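Local coordinates for protein synaptotagmin IV (Rattus norvegicus, PDB 1W15) that takes part in the mobility of neuronal dense core vesicles through its interaction with KIF1A, which phosphorylation weakens so that vesicles are captured at synapses, at residues 16-24 with 34-43. Residues are numbered along the deposited sequence; the frame is centred on the assembly and turned at random.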
ATOM      1  N   ARG A  16      23.232  -7.972   8.874  1.00 46.61           N
ATOM      2  CA  ARG A  16      22.750  -6.594   8.491  1.00 45.73           C
ATOM      3  C   ARG A  16      21.249  -6.444   8.341  1.00 44.62           C
ATOM      4  O   ARG A  16      20.773  -5.336   8.052  1.00 46.79           O
ATOM      5  CB  ARG A  16      23.453  -6.066   7.226  1.00 46.27           C
ATOM      6  CG  ARG A  16      24.975  -6.180   7.330  1.00 48.56           C
ATOM      7  CD  ARG A  16      25.739  -5.261   6.402  1.00 54.60           C
ATOM      8  NE  ARG A  16      27.135  -5.082   6.806  1.00 58.14           N
ATOM      9  CZ  ARG A  16      27.515  -4.452   7.917  1.00 60.44           C
ATOM     10  NH1 ARG A  16      26.598  -3.960   8.756  1.00 61.07           N
ATOM     11  NH2 ARG A  16      28.810  -4.325   8.205  1.00 61.47           N
ATOM     12  N   GLY A  17      20.481  -7.520   8.501  1.00 41.33           N
ATOM     13  CA  GLY A  17      19.053  -7.367   8.399  1.00 36.82           C
ATOM     14  C   GLY A  17      18.507  -7.469   6.982  1.00 35.04           C
ATOM     15  O   GLY A  17      19.214  -7.802   6.031  1.00 32.36           O
ATOM     16  N   GLU A  18      17.215  -7.219   6.870  1.00 34.97           N
ATOM     17  CA  GLU A  18      16.478  -7.383   5.607  1.00 34.11           C
ATOM     18  C   GLU A  18      15.546  -6.215   5.364  1.00 33.86           C
ATOM     19  O   GLU A  18      15.086  -5.577   6.311  1.00 33.30           O
ATOM     20  CB  GLU A  18      15.579  -8.610   5.673  1.00 35.49           C
ATOM     21  CG  GLU A  18      16.255  -9.962   5.706  1.00 41.33           C
ATOM     22  CD  GLU A  18      15.226 -11.063   5.909  1.00 45.09           C
ATOM     23  OE1 GLU A  18      14.459 -11.339   4.979  1.00 49.04           O
ATOM     24  OE2 GLU A  18      15.196 -11.632   6.997  1.00 49.57           O
ATOM     25  N   LEU A  19      15.218  -5.982   4.092  1.00 32.53           N
ATOM     26  CA  LEU A  19      14.420  -4.835   3.688  1.00 33.23           C
ATOM     27  C   LEU A  19      13.398  -5.305   2.669  1.00 32.43           C
ATOM     28  O   LEU A  19      13.734  -6.056   1.733  1.00 34.84           O
ATOM     29  CB  LEU A  19      15.283  -3.740   3.054  1.00 33.51           C
ATOM     30  CG  LEU A  19      14.535  -2.438   2.692  1.00 35.13           C
ATOM     31  CD1 LEU A  19      14.089  -1.714   3.968  1.00 34.95           C
ATOM     32  CD2 LEU A  19      15.395  -1.476   1.803  1.00 34.58           C
ATOM     33  N   LEU A  20      12.141  -4.964   2.928  1.00 33.44           N
ATOM     34  CA  LEU A  20      11.039  -5.385   2.044  1.00 33.09           C
ATOM     35  C   LEU A  20      10.660  -4.184   1.171  1.00 33.45           C
ATOM     36  O   LEU A  20      10.330  -3.085   1.695  1.00 33.05           O
ATOM     37  CB  LEU A  20       9.843  -5.819   2.911  1.00 34.23           C
ATOM     38  CG  LEU A  20       8.564  -6.177   2.163  1.00 31.68           C
ATOM     39  CD1 LEU A  20       8.757  -7.423   1.271  1.00 33.42           C
ATOM     40  CD2 LEU A  20       7.420  -6.418   3.228  1.00 29.41           C
ATOM     41  N   VAL A  21      10.711  -4.371  -0.156  1.00 33.79           N
ATOM     42  CA  VAL A  21      10.464  -3.237  -1.061  1.00 33.74           C
ATOM     43  C   VAL A  21       9.556  -3.725  -2.192  1.00 33.55           C
ATOM     44  O   VAL A  21       9.525  -4.931  -2.460  1.00 33.26           O
ATOM     45  CB  VAL A  21      11.746  -2.589  -1.648  1.00 33.69           C
ATOM     46  CG1 VAL A  21      12.603  -1.914  -0.524  1.00 32.29           C
ATOM     47  CG2 VAL A  21      12.572  -3.597  -2.507  1.00 33.66           C
ATOM     48  N   SER A  22       8.748  -2.824  -2.745  1.00 32.19           N
ATOM     49  CA  SER A  22       7.889  -3.204  -3.878  1.00 34.81           C
ATOM     50  C   SER A  22       8.121  -2.187  -4.976  1.00 35.71           C
ATOM     51  O   SER A  22       8.260  -0.979  -4.673  1.00 37.62           O
ATOM     52  CB  SER A  22       6.399  -3.195  -3.449  1.00 32.57           C
ATOM     53  OG  SER A  22       5.566  -3.610  -4.504  1.00 36.35           O
ATOM     54  N   LEU A  23       8.196  -2.629  -6.240  1.00 34.43           N
ATOM     55  CA  LEU A  23       8.437  -1.691  -7.334  1.00 33.60           C
ATOM     56  C   LEU A  23       7.472  -2.015  -8.461  1.00 34.26           C
ATOM     57  O   LEU A  23       7.037  -3.175  -8.559  1.00 33.75           O
ATOM     58  CB  LEU A  23       9.883  -1.794  -7.853  1.00 33.86           C
ATOM     59  CG  LEU A  23      11.026  -1.179  -6.970  1.00 34.34           C
ATOM     60  CD1 LEU A  23      11.446  -2.143  -5.930  1.00 35.86           C
ATOM     61  CD2 LEU A  23      12.227  -0.777  -7.853  1.00 38.32           C
ATOM     62  N   CYS A  24       7.112  -0.996  -9.248  1.00 33.34           N
ATOM     63  CA  CYS A  24       6.208  -1.149 -10.408  1.00 33.02           C
ATOM     64  C   CYS A  24       6.704  -0.213 -11.505  1.00 33.35           C
ATOM     65  O   CYS A  24       6.835   1.003 -11.275  1.00 32.53           O
ATOM     66  CB  CYS A  24       4.769  -0.754 -10.041  1.00 32.37           C
ATOM     67  SG  CYS A  24       3.664  -0.894 -11.423  1.00 35.46           S
ATOM     68  N   VAL A  34       8.196   3.138  -6.260  1.00 32.65           N
ATOM     69  CA  VAL A  34       9.016   2.346  -5.353  1.00 31.11           C
ATOM     70  C   VAL A  34       8.387   2.514  -3.968  1.00 32.17           C
ATOM     71  O   VAL A  34       8.210   3.657  -3.498  1.00 32.61           O
ATOM     72  CB  VAL A  34      10.488   2.886  -5.321  1.00 32.23           C
ATOM     73  CG1 VAL A  34      11.314   2.164  -4.260  1.00 29.54           C
ATOM     74  CG2 VAL A  34      11.214   2.789  -6.739  1.00 30.42           C
ATOM     75  N   VAL A  35       8.100   1.407  -3.314  1.00 30.76           N
ATOM     76  CA  VAL A  35       7.542   1.454  -1.966  1.00 31.53           C
ATOM     77  C   VAL A  35       8.577   0.853  -1.026  1.00 31.41           C
ATOM     78  O   VAL A  35       8.992  -0.304  -1.155  1.00 30.97           O
ATOM     79  CB  VAL A  35       6.202   0.658  -1.816  1.00 31.38           C
ATOM     80  CG1 VAL A  35       5.573   0.903  -0.404  1.00 32.52           C
ATOM     81  CG2 VAL A  35       5.225   1.045  -2.956  1.00 31.84           C
ATOM     82  N   VAL A  36       8.966   1.633  -0.040  1.00 32.29           N
ATOM     83  CA  VAL A  36       9.802   1.081   1.044  1.00 32.50           C
ATOM     84  C   VAL A  36       8.808   0.627   2.132  1.00 34.17           C
ATOM     85  O   VAL A  36       8.081   1.470   2.738  1.00 33.32           O
ATOM     86  CB  VAL A  36      10.776   2.151   1.641  1.00 33.69           C
ATOM     87  CG1 VAL A  36      11.602   1.514   2.772  1.00 32.70           C
ATOM     88  CG2 VAL A  36      11.754   2.679   0.521  1.00 35.04           C
ATOM     89  N   LEU A  37       8.749  -0.687   2.363  1.00 32.95           N
ATOM     90  CA  LEU A  37       7.674  -1.231   3.168  1.00 34.02           C
ATOM     91  C   LEU A  37       8.153  -1.367   4.617  1.00 34.74           C
ATOM     92  O   LEU A  37       7.617  -0.679   5.498  1.00 35.18           O
ATOM     93  CB  LEU A  37       7.180  -2.562   2.599  1.00 33.60           C
ATOM     94  CG  LEU A  37       6.387  -2.289   1.302  1.00 35.23           C
ATOM     95  CD1 LEU A  37       6.426  -3.435   0.274  1.00 40.08           C
ATOM     96  CD2 LEU A  37       4.923  -2.035   1.737  1.00 36.00           C
ATOM     97  N   LYS A  38       9.146  -2.227   4.858  1.00 35.54           N
ATOM     98  CA  LYS A  38       9.564  -2.563   6.249  1.00 35.65           C
ATOM     99  C   LYS A  38      11.001  -3.026   6.237  1.00 34.87           C
ATOM    100  O   LYS A  38      11.499  -3.500   5.230  1.00 34.07           O
ATOM    101  CB  LYS A  38       8.796  -3.779   6.818  1.00 36.50           C
ATOM    102  CG  LYS A  38       7.414  -3.963   6.466  1.00 42.22           C
ATOM    103  CD  LYS A  38       6.842  -5.214   7.188  1.00 45.30           C
ATOM    104  CE  LYS A  38       5.333  -5.292   6.898  1.00 50.00           C
ATOM    105  NZ  LYS A  38       4.602  -6.386   7.668  1.00 49.07           N
ATOM    106  N   ALA A  39      11.678  -2.893   7.362  1.00 34.31           N
ATOM    107  CA  ALA A  39      12.962  -3.574   7.555  1.00 34.95           C
ATOM    108  C   ALA A  39      12.803  -4.479   8.784  1.00 35.49           C
ATOM    109  O   ALA A  39      11.980  -4.200   9.672  1.00 35.71           O
ATOM    110  CB  ALA A  39      14.070  -2.532   7.807  1.00 34.95           C
ATOM    111  N   ARG A  40      13.619  -5.524   8.879  1.00 35.18           N
ATOM    112  CA  ARG A  40      13.636  -6.371  10.057  1.00 35.03           C
ATOM    113  C   ARG A  40      15.031  -6.940  10.295  1.00 35.08           C
ATOM    114  O   ARG A  40      15.883  -6.948   9.374  1.00 33.65           O
ATOM    115  CB  ARG A  40      12.611  -7.515   9.928  1.00 35.02           C
ATOM    116  CG  ARG A  40      13.007  -8.584   8.931  1.00 36.51           C
ATOM    117  CD  ARG A  40      11.911  -9.614   8.621  1.00 39.01           C
ATOM    118  NE  ARG A  40      12.252 -10.480   7.483  1.00 34.82           N
ATOM    119  CZ  ARG A  40      11.387 -11.311   6.885  1.00 36.58           C
ATOM    120  NH1 ARG A  40      10.127 -11.407   7.320  1.00 38.38           N
ATOM    121  NH2 ARG A  40      11.785 -12.069   5.869  1.00 33.39           N
ATOM    122  N   HIS A  41      15.240  -7.416  11.531  1.00 34.73           N
ATOM    123  CA  HIS A  41      16.492  -8.000  11.999  1.00 36.18           C
ATOM    124  C   HIS A  41      17.658  -7.049  11.821  1.00 36.88           C
ATOM    125  O   HIS A  41      18.755  -7.483  11.502  1.00 36.19           O
ATOM    126  CB  HIS A  41      16.805  -9.330  11.284  1.00 36.78           C
ATOM    127  CG  HIS A  41      15.681 -10.323  11.306  1.00 38.92           C
ATOM    128  ND1 HIS A  41      15.048 -10.715  12.470  1.00 43.51           N
ATOM    129  CD2 HIS A  41      15.117 -11.047  10.311  1.00 41.15           C
ATOM    130  CE1 HIS A  41      14.106 -11.597  12.182  1.00 43.88           C
ATOM    131  NE2 HIS A  41      14.121 -11.808  10.876  1.00 43.21           N
ATOM    132  N   LEU A  42      17.420  -5.752  12.016  1.00 37.55           N
ATOM    133  CA  LEU A  42      18.493  -4.760  11.943  1.00 38.42           C
ATOM    134  C   LEU A  42      19.435  -4.933  13.142  1.00 40.49           C
ATOM    135  O   LEU A  42      18.957  -5.205  14.231  1.00 40.66           O
ATOM    136  CB  LEU A  42      17.917  -3.341  11.896  1.00 37.61           C
ATOM    137  CG  LEU A  42      17.133  -2.987  10.626  1.00 38.71           C
ATOM    138  CD1 LEU A  42      16.559  -1.574  10.759  1.00 36.82           C
ATOM    139  CD2 LEU A  42      17.935  -3.166   9.310  1.00 34.49           C
ATOM    140  N   PRO A  43      20.752  -4.817  12.901  1.00 41.94           N
ATOM    141  CA  PRO A  43      21.816  -5.006  13.900  1.00 43.70           C
ATOM    142  C   PRO A  43      21.572  -4.421  15.295  1.00 45.64           C
ATOM    143  O   PRO A  43      21.070  -3.302  15.396  1.00 47.92           O
ATOM    144  CB  PRO A  43      22.993  -4.274  13.271  1.00 43.72           C
ATOM    145  CG  PRO A  43      22.785  -4.365  11.835  1.00 43.00           C
ATOM    146  CD  PRO A  43      21.319  -4.552  11.567  1.00 42.40           C
TER
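Glu18 pairs with Arg40 and Leu23 with Val34 in the antiparallel beta hairpin of strands 18-26 and 31-40 in the C2B domain, whose two four-stranded sheets form the C2 beta-sandwich. Between these two pairs the register slips by one residue, at a classic beta bulge: Leu37 and Lys38 both face Leu20. The carbonyl O of Leu20 takes a bond of 2.9 Å from Leu37 N and a weak one from Lys38 N, while Leu20 N returns an almost straight bond to Lys38 O.

Leu37, a bulge residue, has its side chain directed toward strand 18-24. Its CB packs on Leu20 CG at 3.9 Å, and its CD1 reaches Ser22 CB at 3.7 Å. Leu20 and Lys38 run side by side on the same face, where Leu85 and Phe86 of a second subunit pack on them. The opposite face carries Leu19, Val21, Leu23, Val34, Val36 and Ala39, with Phe102 of the other sheet beneath several of them. With CG anti to the backbone N (chi1 -176°), Leu19 extends CD1 across to Ala39 CB at 3.9 Å.

The charged pair shares the Leu20 face, and Trp147 makes a cation-pi contact with Arg40. Carboxylate and guanidinium planes are 63° apart. Arg40 NH2 meets Glu18 OE1 at 2.9 Å on its syn side, 32° out of the carboxylate plane, though OE1 lies close to the guanidinium plane. Arg40 NE bonds OE2 weakly, and that same OE2 lies at the His41 ring edge, 3.4 Å from CD2.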